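Local coordinates for transcriptional regulator (Arabidopsis thaliana, PDB 7DE9), which binds monomethylated histone H3 tails through this tudor domain and, as a cohesin cofactor, plays an important role in DNA repair by homologous recombination, at residues R16-W20 with Q59-L64; K39-L43 with I53-K57. All coordinates share one frame; numbering follows the deposited sequence.

Contact 1: R16-W20 with Q59-L64; sequences RIKVW and QKWSPL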
loop_
_atom_site.group_PDB
_atom_site.type_symbol
_atom_site.label_atom_id
_atom_site.label_comp_id
_atom_site.label_asym_id
_atom_site.label_seq_id
_atom_site.Cartn_x
_atom_site.Cartn_y
_atom_site.Cartn_z
ATOM N N ARG A 16 -0.853 -3.877 -8.790
ATOM C CA ARG A 16 -2.086 -3.465 -8.142
ATOM C C ARG A 16 -2.269 -4.293 -6.886
ATOM O O ARG A 16 -2.200 -5.522 -6.928
ATOM C CB ARG A 16 -3.287 -3.644 -9.068
ATOM C CG ARG A 16 -3.338 -2.689 -10.244
ATOM C CD ARG A 16 -4.222 -3.255 -11.352
ATOM N NE ARG A 16 -3.653 -4.473 -11.929
ATOM C CZ ARG A 16 -4.180 -5.135 -12.955
ATOM N NH1 ARG A 16 -5.300 -4.705 -13.520
ATOM N NH2 ARG A 16 -3.589 -6.232 -13.413
ATOM N N ILE A 17 -2.496 -3.620 -5.766
ATOM C CA ILE A 17 -2.697 -4.309 -4.504
ATOM C C ILE A 17 -3.922 -3.778 -3.782
ATOM O O ILE A 17 -4.468 -2.734 -4.136
ATOM C CB ILE A 17 -1.473 -4.178 -3.580
ATOM C CG1 ILE A 17 -1.304 -2.741 -3.085
ATOM C CG2 ILE A 17 -0.205 -4.656 -4.285
ATOM C CD1 ILE A 17 -0.166 -2.586 -2.096
ATOM N N LYS A 18 -4.375 -4.522 -2.785
ATOM C CA LYS A 18 -5.376 -3.996 -1.879
ATOM C C LYS A 18 -4.779 -3.957 -0.480
ATOM O O LYS A 18 -4.174 -4.926 -0.010
ATOM C CB LYS A 18 -6.669 -4.810 -1.930
ATOM C CG LYS A 18 -6.522 -6.299 -1.749
ATOM C CD LYS A 18 -7.792 -6.991 -2.229
ATOM C CE LYS A 18 -8.090 -8.253 -1.441
ATOM N NZ LYS A 18 -9.338 -8.910 -1.919
ATOM N N VAL A 19 -4.926 -2.805 0.158
ATOM C CA VAL A 19 -4.328 -2.547 1.460
ATOM C C VAL A 19 -5.430 -2.498 2.512
ATOM O O VAL A 19 -6.465 -1.859 2.309
ATOM C CB VAL A 19 -3.526 -1.224 1.474
ATOM C CG1 VAL A 19 -2.827 -1.037 2.801
ATOM C CG2 VAL A 19 -2.509 -1.191 0.332
ATOM N N TRP A 20 -5.204 -3.194 3.619
ATOM C CA TRP A 20 -6.160 -3.248 4.717
ATOM C C TRP A 20 -6.043 -2.024 5.626
ATOM O O TRP A 20 -4.982 -1.759 6.192
ATOM C CB TRP A 20 -5.943 -4.540 5.514
ATOM C CG TRP A 20 -6.810 -4.710 6.704
ATOM C CD1 TRP A 20 -6.457 -4.513 8.006
ATOM C CD2 TRP A 20 -8.176 -5.137 6.716
ATOM N NE1 TRP A 20 -7.523 -4.782 8.827
ATOM C CE2 TRP A 20 -8.593 -5.165 8.059
ATOM C CE3 TRP A 20 -9.093 -5.490 5.718
ATOM C CZ2 TRP A 20 -9.883 -5.533 8.435
ATOM C CZ3 TRP A 20 -10.371 -5.855 6.090
ATOM C CH2 TRP A 20 -10.755 -5.876 7.441
ATOM N N GLN A 59 1.867 -4.203 7.404
ATOM C CA GLN A 59 0.520 -3.967 6.910
ATOM C C GLN A 59 -0.145 -5.283 6.561
ATOM O O GLN A 59 0.516 -6.237 6.157
ATOM C CB GLN A 59 0.539 -3.069 5.670
ATOM C CG GLN A 59 1.001 -1.647 5.922
ATOM C CD GLN A 59 -0.030 -0.827 6.665
ATOM O OE1 GLN A 59 -1.234 -1.044 6.519
ATOM N NE2 GLN A 59 0.438 0.120 7.473
ATOM N N LYS A 60 -1.457 -5.338 6.720
ATOM C CA LYS A 60 -2.210 -6.390 6.077
ATOM C C LYS A 60 -2.555 -5.891 4.689
ATOM O O LYS A 60 -3.106 -4.805 4.517
ATOM C CB LYS A 60 -3.449 -6.775 6.884
ATOM C CG LYS A 60 -3.089 -7.386 8.209
ATOM C CD LYS A 60 -2.734 -8.843 7.990
ATOM C CE LYS A 60 -1.858 -9.387 9.090
ATOM N NZ LYS A 60 -1.869 -8.554 10.334
ATOM N N TRP A 61 -2.176 -6.674 3.694
ATOM C CA TRP A 61 -2.417 -6.307 2.315
ATOM C C TRP A 61 -2.280 -7.555 1.462
ATOM O O TRP A 61 -1.702 -8.553 1.895
ATOM C CB TRP A 61 -1.435 -5.228 1.858
ATOM C CG TRP A 61 -0.054 -5.761 1.737
ATOM C CD1 TRP A 61 0.889 -5.832 2.719
ATOM C CD2 TRP A 61 0.537 -6.332 0.569
ATOM N NE1 TRP A 61 2.038 -6.402 2.228
ATOM C CE2 TRP A 61 1.844 -6.720 0.909
ATOM C CE3 TRP A 61 0.084 -6.551 -0.734
ATOM C CZ2 TRP A 61 2.703 -7.314 -0.007
ATOM C CZ3 TRP A 61 0.935 -7.138 -1.641
ATOM C CH2 TRP A 61 2.231 -7.512 -1.276
ATOM N N SER A 62 -2.811 -7.504 0.250
ATOM C CA SER A 62 -2.704 -8.642 -0.644
ATOM C C SER A 62 -2.660 -8.164 -2.080
ATOM O O SER A 62 -3.200 -7.109 -2.396
ATOM C CB SER A 62 -3.874 -9.598 -0.425
ATOM O OG SER A 62 -5.092 -8.881 -0.369
ATOM N N PRO A 63 -2.012 -8.937 -2.958
ATOM C CA PRO A 63 -2.060 -8.612 -4.386
ATOM C C PRO A 63 -3.467 -8.811 -4.948
ATOM O O PRO A 63 -4.390 -9.079 -4.177
ATOM C CB PRO A 63 -1.069 -9.599 -4.999
ATOM C CG PRO A 63 -1.099 -10.766 -4.068
ATOM C CD PRO A 63 -1.260 -10.177 -2.700
ATOM N N LEU A 64 -3.622 -8.673 -6.264
ATOM C CA LEU A 64 -4.908 -8.880 -6.935
ATOM C C LEU A 64 -5.890 -7.785 -6.542
ATOM O O LEU A 64 -5.776 -6.647 -6.997
ATOM C CB LEU A 64 -5.490 -10.263 -6.601
ATOM C CG LEU A 64 -5.254 -11.455 -7.533
ATOM C CD1 LEU A 64 -3.778 -11.612 -7.876
ATOM C CD2 LEU A 64 -5.778 -12.720 -6.874
HETATM O O HOH W 1 -1.276 -7.970 -7.696
HETATM O O HOH W 2 -2.805 -2.941 7.401
#
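Trp61 and Ile17 meet because both branch into the space between backbone N and carbonyl carbon: Trp61 CG sits there at chi1 70°, and Ile17 CG1 at 69°, which leaves Ile17 CG2 beside its own backbone N and directed at the indole. Ile17 CG2 thus reaches Trp61 CZ3 at 3.8 Å, the two side chains crossing obliquely at the six-membered end of the ring. Leu12 and Leu56 also touch this indole, while Ile17 and Val19 continue into the barrel core against Val44, Val32 and Leu54. On the reverse face of the sheet, Lys18 folds its methylene chain along Ser62, with CE 3.2 Å from Ser62 OG, and its ammonium makes a cation-pi contact with Tyr27. The antiparallel backbones are joined by a reciprocal pair, Lys18 N to Ser62 O and Ser62 N to Lys18 O, both 2.9 Å. Further along, Trp20 N bonds Lys60 O (2.8 Å), and the two CB atoms pack nearby. Water closes both ends. One molecule links Arg16 O to Leu64 N; another accepts from Lys60 N and lies 2.8 Å from Trp20 O and 2.6 Å from Gln59 OE1. That amide oxygen also takes a hydrogen bond from a basic side chain of the bound peptide. The strand pairing therefore places the apolar Val19, on which a basic peptide side chain also packs, and the polar acceptor of Gln59 at the histone; the bond from the peptide would polarise the Gln59 carbonyl and, with the nearby water, probably limits its rotation.

Contact 2: K39-L43 with I53-K57; sequences KKKHL and ILYLK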
loop_
_atom_site.group_PDB
_atom_site.type_symbol
_atom_site.label_atom_id
_atom_site.label_comp_id
_atom_site.label_asym_id
_atom_site.label_seq_id
_atom_site.Cartn_x
_atom_site.Cartn_y
_atom_site.Cartn_z
ATOM N N LYS A 39 14.629 3.285 3.196
ATOM C CA LYS A 39 13.620 3.399 4.251
ATOM C C LYS A 39 12.655 2.219 4.252
ATOM O O LYS A 39 11.813 2.100 5.146
ATOM C CB LYS A 39 12.826 4.700 4.105
ATOM C CG LYS A 39 13.663 5.968 4.038
ATOM C CD LYS A 39 12.772 7.180 3.786
ATOM C CE LYS A 39 13.582 8.423 3.459
ATOM N NZ LYS A 39 14.329 8.280 2.178
ATOM N N LYS A 40 12.787 1.362 3.239
ATOM C CA LYS A 40 11.905 0.217 3.025
ATOM C C LYS A 40 10.436 0.662 2.943
ATOM O O LYS A 40 9.542 0.077 3.561
ATOM C CB LYS A 40 12.117 -0.830 4.116
ATOM C CG LYS A 40 13.559 -1.367 4.153
ATOM C CD LYS A 40 13.601 -2.847 4.513
ATOM C CE LYS A 40 13.415 -3.052 6.008
ATOM N NZ LYS A 40 12.819 -4.374 6.375
ATOM N N LYS A 41 10.208 1.699 2.146
ATOM C CA LYS A 41 8.890 2.291 1.977
ATOM C C LYS A 41 8.342 2.066 0.571
ATOM O O LYS A 41 9.074 2.182 -0.411
ATOM C CB LYS A 41 8.946 3.793 2.254
ATOM C CG LYS A 41 9.271 4.174 3.688
ATOM C CD LYS A 41 8.137 3.796 4.613
ATOM C CE LYS A 41 8.582 2.743 5.608
ATOM N NZ LYS A 41 9.630 3.261 6.536
ATOM N N HIS A 42 7.052 1.750 0.485
ATOM C CA HIS A 42 6.342 1.711 -0.794
ATOM C C HIS A 42 5.386 2.883 -0.901
ATOM O O HIS A 42 4.699 3.204 0.057
ATOM C CB HIS A 42 5.548 0.418 -0.953
ATOM C CG HIS A 42 6.396 -0.799 -1.148
ATOM N ND1 HIS A 42 6.869 -1.548 -0.093
ATOM C CD2 HIS A 42 6.843 -1.402 -2.274
ATOM C CE1 HIS A 42 7.575 -2.562 -0.562
ATOM N NE2 HIS A 42 7.573 -2.499 -1.880
ATOM N N LEU A 43 5.330 3.510 -2.069
ATOM C CA LEU A 43 4.345 4.551 -2.306
ATOM C C LEU A 43 3.138 3.920 -2.971
ATOM O O LEU A 43 3.250 3.369 -4.057
ATOM C CB LEU A 43 4.918 5.665 -3.179
ATOM C CG LEU A 43 3.961 6.777 -3.610
ATOM C CD1 LEU A 43 3.380 7.502 -2.414
ATOM C CD2 LEU A 43 4.682 7.752 -4.511
ATOM N N ILE A 53 2.548 6.511 2.027
ATOM C CA ILE A 53 3.888 5.945 2.104
ATOM C C ILE A 53 3.858 4.896 3.204
ATOM O O ILE A 53 3.631 5.230 4.363
ATOM C CB ILE A 53 4.948 7.000 2.424
ATOM C CG1 ILE A 53 4.993 8.059 1.329
ATOM C CG2 ILE A 53 6.312 6.356 2.563
ATOM C CD1 ILE A 53 5.872 9.227 1.688
ATOM N N LEU A 54 4.078 3.637 2.836
ATOM C CA LEU A 54 3.794 2.505 3.715
ATOM C C LEU A 54 4.977 1.573 3.937
ATOM O O LEU A 54 5.760 1.330 3.024
ATOM C CB LEU A 54 2.644 1.671 3.140
ATOM C CG LEU A 54 1.241 2.263 3.055
ATOM C CD1 LEU A 54 0.353 1.347 2.236
ATOM C CD2 LEU A 54 0.667 2.455 4.449
ATOM N N TYR A 55 5.077 1.036 5.150
ATOM C CA TYR A 55 5.899 -0.134 5.411
ATOM C C TYR A 55 4.991 -1.347 5.292
ATOM O O TYR A 55 4.255 -1.675 6.220
ATOM C CB TYR A 55 6.535 -0.069 6.796
ATOM C CG TYR A 55 7.500 -1.196 7.101
ATOM C CD1 TYR A 55 8.683 -1.340 6.386
ATOM C CD2 TYR A 55 7.237 -2.104 8.118
ATOM C CE1 TYR A 55 9.570 -2.358 6.670
ATOM C CE2 TYR A 55 8.120 -3.124 8.411
ATOM C CZ TYR A 55 9.282 -3.250 7.682
ATOM O OH TYR A 55 10.163 -4.268 7.970
ATOM N N LEU A 56 5.024 -1.999 4.139
ATOM C CA LEU A 56 4.053 -3.040 3.847
ATOM C C LEU A 56 4.217 -4.279 4.722
ATOM O O LEU A 56 3.258 -5.023 4.926
ATOM C CB LEU A 56 4.129 -3.417 2.372
ATOM C CG LEU A 56 3.477 -2.337 1.516
ATOM C CD1 LEU A 56 3.670 -2.618 0.052
ATOM C CD2 LEU A 56 2.000 -2.250 1.838
ATOM N N LYS A 57 5.417 -4.481 5.261
ATOM C CA LYS A 57 5.689 -5.647 6.096
ATOM C C LYS A 57 4.866 -5.634 7.382
ATOM O O LYS A 57 4.572 -6.688 7.949
ATOM C CB LYS A 57 7.180 -5.731 6.426
ATOM C CG LYS A 57 7.910 -6.846 5.698
ATOM C CD LYS A 57 9.383 -6.531 5.499
ATOM C CE LYS A 57 9.563 -5.324 4.594
ATOM N NZ LYS A 57 10.995 -5.120 4.256
HETATM O O HOH W 3 7.351 -1.635 2.659
#
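The hairpin of strands 41-46 and 51-54 passes here from regular antiparallel pairing into the 3-10 turn that begins at Leu56. His42 and Leu54 form the hydrogen-bonded pair, His42 N to Leu54 O and Leu54 N to His42 O, each 2.9 Å. Beyond it a water bridges the chains, donating to Lys40 O, accepting from Leu56 N at 2.8 Å, and meeting His42 ND1 in the ring plane at 2.8 Å. Leu56 CD1 lies over one face of that imidazole in a CH-pi contact, 3.7 Å from the ring centroid and offset toward the rim. The His42 ring is further fixed by NE2, bonded to Gly9 O. Outside, the Lys40 chain runs alongside Tyr55; its NZ lies 3.1 Å from Tyr55 OH but also 2.9 Å from Lys57 NZ, too close for two ammonium groups, so these chain ends are doubtful. Lys41 crosses Ile53, its CB 3.7 Å from Ile53 CG2, and curls back, bent from chi2 (-68°) onward, to bond Lys39 O through NZ. Lys40 and Lys41, both opposite Asp36, form a G1 beta bulge, and the strand pair leading into a 3-10 turn is typical of the SH3-like barrel of tudor domains.

Overall arrangement
From the N terminus, strand 16-21 comes first, and its partner 61-63 is nearly the last modelled element, so contact 1 closes a loop around most of the domain. Strands 26-36, 41-46 and 51-54 lie inside that loop, and contact 2 is nested within it, closing the shorter hairpin. In the sheet order 51-54, 41-46, 26-36, 16-21, 61-63, the two contacts each attach an outermost strand, on opposite sides of the chain's centre. Their centres are about 12 Å apart, yet the contacts meet through Leu54 and Leu56.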